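Local coordinates for protein pumilio homolog 23 (Arabidopsis thaliana, PDB 5WZJ) that binds a specific sequence of 18S rRNA through pumilio repeats packed into a right-handed superhelix, and may regulate translation and stability of target mRNAs, at residues G266-E270 and E304-V309; K311-F315 and I342-L347; A334-M340 and S370-H376. All coordinates share one frame; numbering follows the deposited sequence.

The three contacts lie on the same side of the chain's centre in the curved, all-helical pumilio array. Contact 1 (266-270 with 304-309) comes first and closes before the other two open; contacts 2 (311-315 with 342-347) and 3 (334-340 with 370-376) interleave along the chain and share helix 337-347. The centres of contact 1 and contact 2 are about 16 Å apart. Those of contact 2 and contact 3 are about 13 Å apart, and those of contact 1 and contact 3 about 20 Å. Phe306 of helix 299-310 packs on Gln339, Ile342 and Met343, so the series is continuous. Their nearest atoms are about 11 to 14 Å from the bound RNA, and each contact joins neighbouring helices of the superhelix.

Contact 1: G266-E270 and E304-V309; sequences GFHIE and EMFNKV
Glu304 reaches across to the loop 266-270 and takes the backbone N-H of Ile269 on its carboxylate, Ile269 N to Glu304 OE2 being 2.9 Å. The bond is almost straight at 171° and uses the anti lone pair. The same oxygen receives Lys308 NZ at 2.7 Å from Glu304 OE2, a salt bridge made within the helix that arrives on the syn side, 32° out of the carboxylate plane. Two donors therefore grip OE2 and should help to keep the carboxylate charged. His268 stands beside this pair at a slant, its CD2 3.4 Å from Glu304 OE2, and Lys308 lies athwart the imidazole. Behind the carboxylate, the CG of Glu304 packs against both Phe267 CE2 (3.6 Å) and Ile269 CG1 (3.8 Å). Here the loop that leads into helix 271-279 is laid against helix 299-310, joining neighbouring helices of the pumilio superhelix. Ile269 carries the apolar part: with CG1 anti to its carbonyl carbon (chi1 -55°), CD1 reaches Met305 CG at 3.9 Å and Val309 CG2 at 4.2 Å. In the next shell, Cys257 touches both Phe267 and Ile269, Ala274 supports Ile269, and Met305 is backed by Val290, Ile293 and Leu294 of helix 284-296.

Contact 2: K311-F315 and I342-L347; sequences KNSLF and IMWEEL
Glu346 and Leu314 meet nearly perpendicular, the leucine lying against the glutamate stem and carboxylate while the two carboxylate oxygens reach on to the backbone of the turn before helix 314-318. Extended beyond CG (chi2 -164°), the Glu346 chain brings OE2 to Asn312 N at 2.7 Å, on the syn side and 26° out of the carboxylate plane. Its other oxygen, OE1, takes Leu314 N at 3.0 Å, nearly in line with its own C-O bond. A water also donates to Glu346 OE1 and accepts from Phe315 N, so one carboxylate is linked to three backbone N-H groups, those of Asn312 and Leu314 directly and that of Phe315 through the water. The side chain of Ser313, at the N-cap position, does not cap the helix; Glu346 OE1 meets the first helical N-H, that of Leu314, from the neighbouring helix. Within the pumilio array this fastens helix 314-318 to helix 337-347. Leu314 CD1 lies over one face of the Glu346 carboxylate, CD1 to CD 3.7 Å, and also touches Met343 CG, 3.9 Å away, with Ile327 and Leu330 of helix 323-332 touching the same leucine. At one end Lys311, extended to its terminal nitrogen, passes across Ile342, Lys311 CG to Ile342 CG2 being 3.9 Å. At the other, Leu347 CD2 lies 3.7 Å from Phe315 CA and meets the Phe315 ring at its edge, near the ring plane; that ring also makes a cation-pi contact with Arg350.

Contact 3: A334-M340 and S370-H376; sequences ARDQEQM and SQRLQSH
Met340 starts with CG anti to its backbone N (chi1 -177°) and bends at chi2 (72°), which carries its chain toward the end of helix 360-373, where CE lies 3.5 Å from Ser370 CB. Arg372 likewise runs anti from its backbone N (chi1 166°) and turns at chi3, bringing its guanidinium to the turn ahead of helix 337-347. In this right-handed pumilio superhelix the contact joins the N-terminal end of helix 337-347 to the C-terminal end of helix 360-373 and the turn that follows. Arg372 NH2 donates to Ala334 O at 2.7 Å, the donor lying in the carbonyl plane and the oxygen slightly tilted from the guanidinium plane; the same nitrogen also bonds to Ser332 O, so two carbonyls hold it. Leu373 fills the middle. Its CD2 sits 3.5 Å from Arg335 O, while its CD1 touches Ala334 CB and Met340 CB, each at 4.1 Å. The turn receiving these groups is shaped by a capping box: Gln339 N donates to Asp336 OD1 at 2.9 Å, and the extended Gln339 side chain reaches the turn. There its OE1 accepts a weak bond from Asp336 N, the reciprocal half of the box, and a firmer one from Arg335 N at 2.7 Å. Gln339 NE2 in turn bonds to Asn303 OD1, tying the cap to helix 299-310. Extended Gln337 offers NE2 to Leu373 O in a weak bond. Met340 and His376 run alongside each other, oppositely directed, with Met340 C over one face of the imidazole. His376 ND1 shares a hydrogen bond with Ser375 OG (2.7 Å), either atom possibly the donor, and Met340 CG packs beside both atoms.

Contact 1: G266-E270 and E304-V309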
# COMPACT_ATOMS: atom_id res chain seq x y z
N GLY A 266 -21.37 -1.90 -25.20
CA GLY A 266 -19.96 -2.24 -25.32
C GLY A 266 -19.04 -1.07 -25.01
O GLY A 266 -19.26 0.04 -25.49
N PHE A 267 -18.01 -1.30 -24.18
CA PHE A 267 -17.07 -0.24 -23.81
C PHE A 267 -16.03 -0.05 -24.91
O PHE A 267 -15.28 -0.98 -25.24
CB PHE A 267 -16.39 -0.57 -22.49
CG PHE A 267 -15.27 0.36 -22.13
CD1 PHE A 267 -15.53 1.58 -21.53
CD2 PHE A 267 -13.95 0.03 -22.39
CE1 PHE A 267 -14.50 2.45 -21.19
CE2 PHE A 267 -12.92 0.88 -22.06
CZ PHE A 267 -13.20 2.10 -21.46
N HIS A 268 -15.96 1.15 -25.46
CA HIS A 268 -15.09 1.46 -26.58
C HIS A 268 -14.50 2.84 -26.34
O HIS A 268 -15.21 3.76 -25.94
CB HIS A 268 -15.88 1.40 -27.90
CG HIS A 268 -15.05 1.58 -29.14
ND1 HIS A 268 -15.03 2.76 -29.85
CD2 HIS A 268 -14.23 0.73 -29.80
CE1 HIS A 268 -14.23 2.63 -30.89
NE2 HIS A 268 -13.73 1.41 -30.88
N ILE A 269 -13.19 2.98 -26.56
CA ILE A 269 -12.52 4.28 -26.46
C ILE A 269 -12.23 4.75 -27.88
O ILE A 269 -11.32 4.22 -28.54
CB ILE A 269 -11.23 4.20 -25.64
CG1 ILE A 269 -11.48 3.61 -24.25
CG2 ILE A 269 -10.60 5.58 -25.52
CD1 ILE A 269 -10.18 3.32 -23.50
N GLU A 270 -13.00 5.74 -28.34
CA GLU A 270 -12.77 6.35 -29.65
C GLU A 270 -11.40 7.00 -29.71
O GLU A 270 -10.81 7.39 -28.70
CB GLU A 270 -13.84 7.41 -29.96
CG GLU A 270 -15.26 6.89 -30.01
CD GLU A 270 -16.26 7.93 -29.52
OE1 GLU A 270 -15.88 9.12 -29.41
OE2 GLU A 270 -17.43 7.55 -29.23
N GLU A 304 -9.26 -2.88 -23.49
CA GLU A 304 -9.48 -1.74 -24.37
C GLU A 304 -8.51 -0.60 -24.05
O GLU A 304 -7.96 0.03 -24.96
CB GLU A 304 -10.94 -1.28 -24.26
CG GLU A 304 -11.31 -0.06 -25.12
CD GLU A 304 -11.48 -0.37 -26.60
OE1 GLU A 304 -11.21 -1.52 -27.01
OE2 GLU A 304 -11.90 0.55 -27.35
N MET A 305 -8.27 -0.33 -22.76
CA MET A 305 -7.28 0.68 -22.39
C MET A 305 -5.88 0.28 -22.87
O MET A 305 -5.14 1.10 -23.42
CB MET A 305 -7.30 0.91 -20.88
CG MET A 305 -8.60 1.57 -20.41
SD MET A 305 -8.61 1.83 -18.62
CE MET A 305 -7.47 3.21 -18.51
N PHE A 306 -5.50 -0.99 -22.64
CA PHE A 306 -4.21 -1.49 -23.12
C PHE A 306 -4.04 -1.23 -24.61
O PHE A 306 -3.03 -0.66 -25.05
CB PHE A 306 -4.10 -2.99 -22.81
CG PHE A 306 -2.76 -3.59 -23.15
CD1 PHE A 306 -2.44 -3.91 -24.46
CD2 PHE A 306 -1.84 -3.87 -22.15
CE1 PHE A 306 -1.21 -4.47 -24.77
CE2 PHE A 306 -0.61 -4.42 -22.45
CZ PHE A 306 -0.29 -4.73 -23.76
N ASN A 307 -5.04 -1.58 -25.40
CA ASN A 307 -4.92 -1.48 -26.86
C ASN A 307 -5.00 -0.03 -27.35
O ASN A 307 -4.19 0.39 -28.18
CB ASN A 307 -6.00 -2.33 -27.52
CG ASN A 307 -5.73 -3.82 -27.37
OD1 ASN A 307 -4.58 -4.26 -27.47
ND2 ASN A 307 -6.78 -4.59 -27.13
N LYS A 308 -5.97 0.74 -26.86
CA LYS A 308 -6.23 2.05 -27.46
C LYS A 308 -5.42 3.18 -26.84
O LYS A 308 -5.20 4.20 -27.50
CB LYS A 308 -7.72 2.39 -27.36
CG LYS A 308 -8.64 1.32 -27.93
CD LYS A 308 -8.40 1.06 -29.42
CE LYS A 308 -9.38 -0.00 -29.97
NZ LYS A 308 -10.81 0.45 -29.84
N VAL A 309 -4.97 3.05 -25.60
CA VAL A 309 -4.29 4.13 -24.90
C VAL A 309 -2.79 3.86 -24.78
O VAL A 309 -1.97 4.70 -25.17
CB VAL A 309 -4.93 4.38 -23.52
CG1 VAL A 309 -4.04 5.29 -22.68
CG2 VAL A 309 -6.33 4.98 -23.69

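Contact 2: K311-F315 and I342-L347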
# COMPACT_ATOMS: atom_id res chain seq x y z
N LYS A 311 -0.68 0.90 -25.66
CA LYS A 311 0.15 0.18 -26.61
C LYS A 311 0.86 1.15 -27.55
O LYS A 311 0.27 2.14 -28.00
CB LYS A 311 -0.71 -0.82 -27.41
CG LYS A 311 0.10 -1.78 -28.31
CD LYS A 311 -0.80 -2.60 -29.23
CE LYS A 311 0.02 -3.38 -30.27
NZ LYS A 311 -0.82 -4.27 -31.13
N ASN A 312 2.15 0.90 -27.78
CA ASN A 312 3.08 1.71 -28.58
C ASN A 312 3.60 2.94 -27.83
O ASN A 312 4.49 3.61 -28.35
CB ASN A 312 2.50 2.16 -29.93
CG ASN A 312 2.05 0.98 -30.77
OD1 ASN A 312 2.76 -0.00 -30.89
ND2 ASN A 312 0.85 1.07 -31.32
N SER A 313 3.12 3.24 -26.63
CA SER A 313 3.66 4.35 -25.85
C SER A 313 4.31 3.90 -24.55
O SER A 313 4.60 4.73 -23.69
CB SER A 313 2.55 5.37 -25.54
OG SER A 313 1.98 5.90 -26.74
N LEU A 314 4.56 2.60 -24.39
CA LEU A 314 4.92 2.08 -23.07
C LEU A 314 6.24 2.66 -22.57
O LEU A 314 6.35 3.03 -21.39
CB LEU A 314 4.99 0.55 -23.11
CG LEU A 314 3.68 -0.19 -23.38
CD1 LEU A 314 3.88 -1.70 -23.26
CD2 LEU A 314 2.58 0.30 -22.42
N PHE A 315 7.24 2.76 -23.44
CA PHE A 315 8.54 3.23 -22.95
C PHE A 315 8.51 4.72 -22.66
O PHE A 315 9.04 5.17 -21.64
CB PHE A 315 9.66 2.90 -23.95
CG PHE A 315 11.00 3.42 -23.51
CD1 PHE A 315 11.63 2.90 -22.40
CD2 PHE A 315 11.60 4.48 -24.17
CE1 PHE A 315 12.84 3.39 -21.96
CE2 PHE A 315 12.83 4.98 -23.75
CZ PHE A 315 13.45 4.42 -22.64
N ILE A 342 3.66 -8.05 -26.06
CA ILE A 342 3.73 -6.64 -26.46
C ILE A 342 4.52 -5.84 -25.44
O ILE A 342 5.36 -5.01 -25.80
CB ILE A 342 2.31 -6.08 -26.67
CG1 ILE A 342 1.71 -6.66 -27.95
CG2 ILE A 342 2.33 -4.57 -26.72
CD1 ILE A 342 0.20 -6.58 -28.02
N MET A 343 4.29 -6.10 -24.15
CA MET A 343 5.03 -5.35 -23.14
C MET A 343 6.51 -5.68 -23.19
O MET A 343 7.36 -4.79 -23.02
CB MET A 343 4.45 -5.64 -21.75
CG MET A 343 3.00 -5.15 -21.58
SD MET A 343 2.43 -5.35 -19.89
CE MET A 343 2.60 -7.13 -19.68
N TRP A 344 6.86 -6.94 -23.44
CA TRP A 344 8.28 -7.29 -23.48
C TRP A 344 8.98 -6.63 -24.65
O TRP A 344 10.09 -6.12 -24.51
CB TRP A 344 8.45 -8.81 -23.53
CG TRP A 344 9.86 -9.26 -23.36
CD1 TRP A 344 10.55 -9.40 -22.19
CD2 TRP A 344 10.77 -9.62 -24.40
NE1 TRP A 344 11.84 -9.84 -22.44
CE2 TRP A 344 11.99 -9.97 -23.79
CE3 TRP A 344 10.66 -9.68 -25.79
CZ2 TRP A 344 13.10 -10.38 -24.53
CZ3 TRP A 344 11.75 -10.08 -26.52
CH2 TRP A 344 12.96 -10.42 -25.89
N GLU A 345 8.33 -6.59 -25.82
CA GLU A 345 8.94 -5.98 -26.99
C GLU A 345 9.18 -4.48 -26.79
O GLU A 345 10.22 -3.96 -27.20
CB GLU A 345 8.08 -6.21 -28.22
CG GLU A 345 8.11 -7.65 -28.74
CD GLU A 345 7.07 -7.90 -29.82
OE1 GLU A 345 6.53 -6.91 -30.38
OE2 GLU A 345 6.78 -9.08 -30.11
N GLU A 346 8.23 -3.78 -26.16
CA GLU A 346 8.39 -2.33 -26.05
C GLU A 346 9.39 -1.94 -24.96
O GLU A 346 10.03 -0.89 -25.07
CB GLU A 346 7.04 -1.66 -25.77
CG GLU A 346 5.98 -1.79 -26.88
CD GLU A 346 4.82 -0.80 -26.73
OE1 GLU A 346 5.07 0.35 -26.31
OE2 GLU A 346 3.65 -1.16 -27.01
N LEU A 347 9.54 -2.76 -23.92
CA LEU A 347 10.25 -2.36 -22.71
C LEU A 347 11.54 -3.13 -22.43
O LEU A 347 12.50 -2.55 -21.90
CB LEU A 347 9.33 -2.50 -21.48
CG LEU A 347 8.09 -1.61 -21.46
CD1 LEU A 347 7.18 -2.02 -20.31
CD2 LEU A 347 8.50 -0.15 -21.35
O HOH W 1 7.21 2.01 -26.35

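Contact 3: A334-M340 and S370-H376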
# COMPACT_ATOMS: atom_id res chain seq x y z
N ALA A 334 -1.92 -7.04 -16.42
CA ALA A 334 -2.07 -7.64 -17.74
C ALA A 334 -2.75 -9.01 -17.63
O ALA A 334 -2.64 -9.70 -16.61
CB ALA A 334 -0.70 -7.78 -18.42
N ARG A 335 -3.49 -9.37 -18.68
CA ARG A 335 -4.40 -10.50 -18.61
C ARG A 335 -3.90 -11.76 -19.33
O ARG A 335 -4.21 -12.86 -18.87
CB ARG A 335 -5.77 -10.12 -19.20
CG ARG A 335 -6.58 -9.10 -18.37
CD ARG A 335 -6.64 -9.50 -16.90
NE ARG A 335 -7.87 -9.06 -16.25
CZ ARG A 335 -8.06 -7.84 -15.74
NH1 ARG A 335 -7.09 -6.91 -15.80
NH2 ARG A 335 -9.23 -7.54 -15.17
N ASP A 336 -3.14 -11.63 -20.41
CA ASP A 336 -2.84 -12.80 -21.23
C ASP A 336 -1.43 -12.69 -21.81
O ASP A 336 -0.74 -11.68 -21.66
CB ASP A 336 -3.88 -12.99 -22.35
CG ASP A 336 -4.00 -11.78 -23.27
OD1 ASP A 336 -2.97 -11.18 -23.65
OD2 ASP A 336 -5.14 -11.43 -23.64
N GLN A 337 -1.03 -13.76 -22.50
CA GLN A 337 0.34 -13.86 -22.98
C GLN A 337 0.59 -12.96 -24.18
O GLN A 337 1.73 -12.56 -24.42
CB GLN A 337 0.66 -15.32 -23.30
CG GLN A 337 0.30 -16.24 -22.13
CD GLN A 337 0.70 -17.69 -22.35
OE1 GLN A 337 0.70 -18.19 -23.48
NE2 GLN A 337 1.04 -18.37 -21.26
N GLU A 338 -0.46 -12.62 -24.94
CA GLU A 338 -0.25 -11.69 -26.05
C GLU A 338 0.15 -10.32 -25.53
O GLU A 338 1.06 -9.68 -26.07
CB GLU A 338 -1.50 -11.60 -26.93
CG GLU A 338 -1.30 -10.68 -28.14
CD GLU A 338 -2.60 -10.33 -28.87
OE1 GLU A 338 -3.63 -11.01 -28.66
OE2 GLU A 338 -2.58 -9.37 -29.67
N GLN A 339 -0.51 -9.86 -24.47
CA GLN A 339 -0.12 -8.60 -23.84
C GLN A 339 1.29 -8.68 -23.28
O GLN A 339 2.08 -7.74 -23.42
CB GLN A 339 -1.13 -8.23 -22.75
CG GLN A 339 -2.49 -7.81 -23.32
CD GLN A 339 -3.57 -7.75 -22.26
OE1 GLN A 339 -3.41 -8.26 -21.15
NE2 GLN A 339 -4.69 -7.12 -22.61
N MET A 340 1.63 -9.80 -22.64
CA MET A 340 2.99 -9.96 -22.13
C MET A 340 4.02 -9.79 -23.24
O MET A 340 5.05 -9.14 -23.05
CB MET A 340 3.15 -11.32 -21.46
CG MET A 340 4.51 -11.51 -20.85
SD MET A 340 4.69 -10.49 -19.37
CE MET A 340 6.49 -10.38 -19.27
N SER A 370 5.56 -11.69 -15.54
CA SER A 370 5.96 -12.86 -16.33
C SER A 370 5.77 -14.13 -15.52
O SER A 370 5.27 -15.14 -16.03
CB SER A 370 7.42 -12.73 -16.79
OG SER A 370 8.30 -13.28 -15.84
N GLN A 371 6.12 -14.07 -14.24
CA GLN A 371 5.96 -15.20 -13.34
C GLN A 371 4.49 -15.58 -13.20
O GLN A 371 4.15 -16.77 -13.22
CB GLN A 371 6.56 -14.83 -12.00
CG GLN A 371 6.81 -15.94 -11.05
CD GLN A 371 7.52 -15.42 -9.83
OE1 GLN A 371 6.93 -15.30 -8.76
NE2 GLN A 371 8.79 -15.07 -9.99
N ARG A 372 3.61 -14.59 -13.07
CA ARG A 372 2.19 -14.89 -12.88
C ARG A 372 1.54 -15.36 -14.17
O ARG A 372 0.72 -16.29 -14.15
CB ARG A 372 1.46 -13.66 -12.33
CG ARG A 372 -0.06 -13.78 -12.43
CD ARG A 372 -0.79 -12.64 -11.71
NE ARG A 372 -0.81 -11.39 -12.46
CZ ARG A 372 -1.61 -11.14 -13.50
NH1 ARG A 372 -2.45 -12.07 -13.92
NH2 ARG A 372 -1.58 -9.95 -14.11
N LEU A 373 1.87 -14.73 -15.29
CA LEU A 373 1.29 -15.15 -16.55
C LEU A 373 2.01 -16.34 -17.17
O LEU A 373 1.54 -16.87 -18.18
CB LEU A 373 1.29 -13.98 -17.54
CG LEU A 373 0.40 -12.79 -17.20
CD1 LEU A 373 0.71 -11.65 -18.16
CD2 LEU A 373 -1.06 -13.18 -17.31
N GLN A 374 3.13 -16.77 -16.59
CA GLN A 374 3.93 -17.89 -17.08
C GLN A 374 4.32 -17.69 -18.55
O GLN A 374 4.07 -18.52 -19.41
CB GLN A 374 3.18 -19.21 -16.89
CG GLN A 374 2.94 -19.57 -15.42
CD GLN A 374 1.81 -20.57 -15.25
OE1 GLN A 374 1.42 -21.25 -16.20
NE2 GLN A 374 1.28 -20.67 -14.03
N SER A 375 4.95 -16.55 -18.81
CA SER A 375 5.33 -16.20 -20.17
C SER A 375 6.54 -15.27 -20.13
O SER A 375 6.59 -14.36 -19.30
CB SER A 375 4.14 -15.53 -20.90
OG SER A 375 4.51 -15.11 -22.20
N HIS A 376 7.50 -15.51 -21.03
CA HIS A 376 8.70 -14.68 -21.14
C HIS A 376 9.52 -14.67 -19.85
O HIS A 376 10.29 -13.73 -19.61
CB HIS A 376 8.37 -13.23 -21.53
CG HIS A 376 7.74 -13.10 -22.88
ND1 HIS A 376 6.52 -13.66 -23.20
CD2 HIS A 376 8.17 -12.47 -24.01
CE1 HIS A 376 6.22 -13.38 -24.45
NE2 HIS A 376 7.20 -12.65 -24.97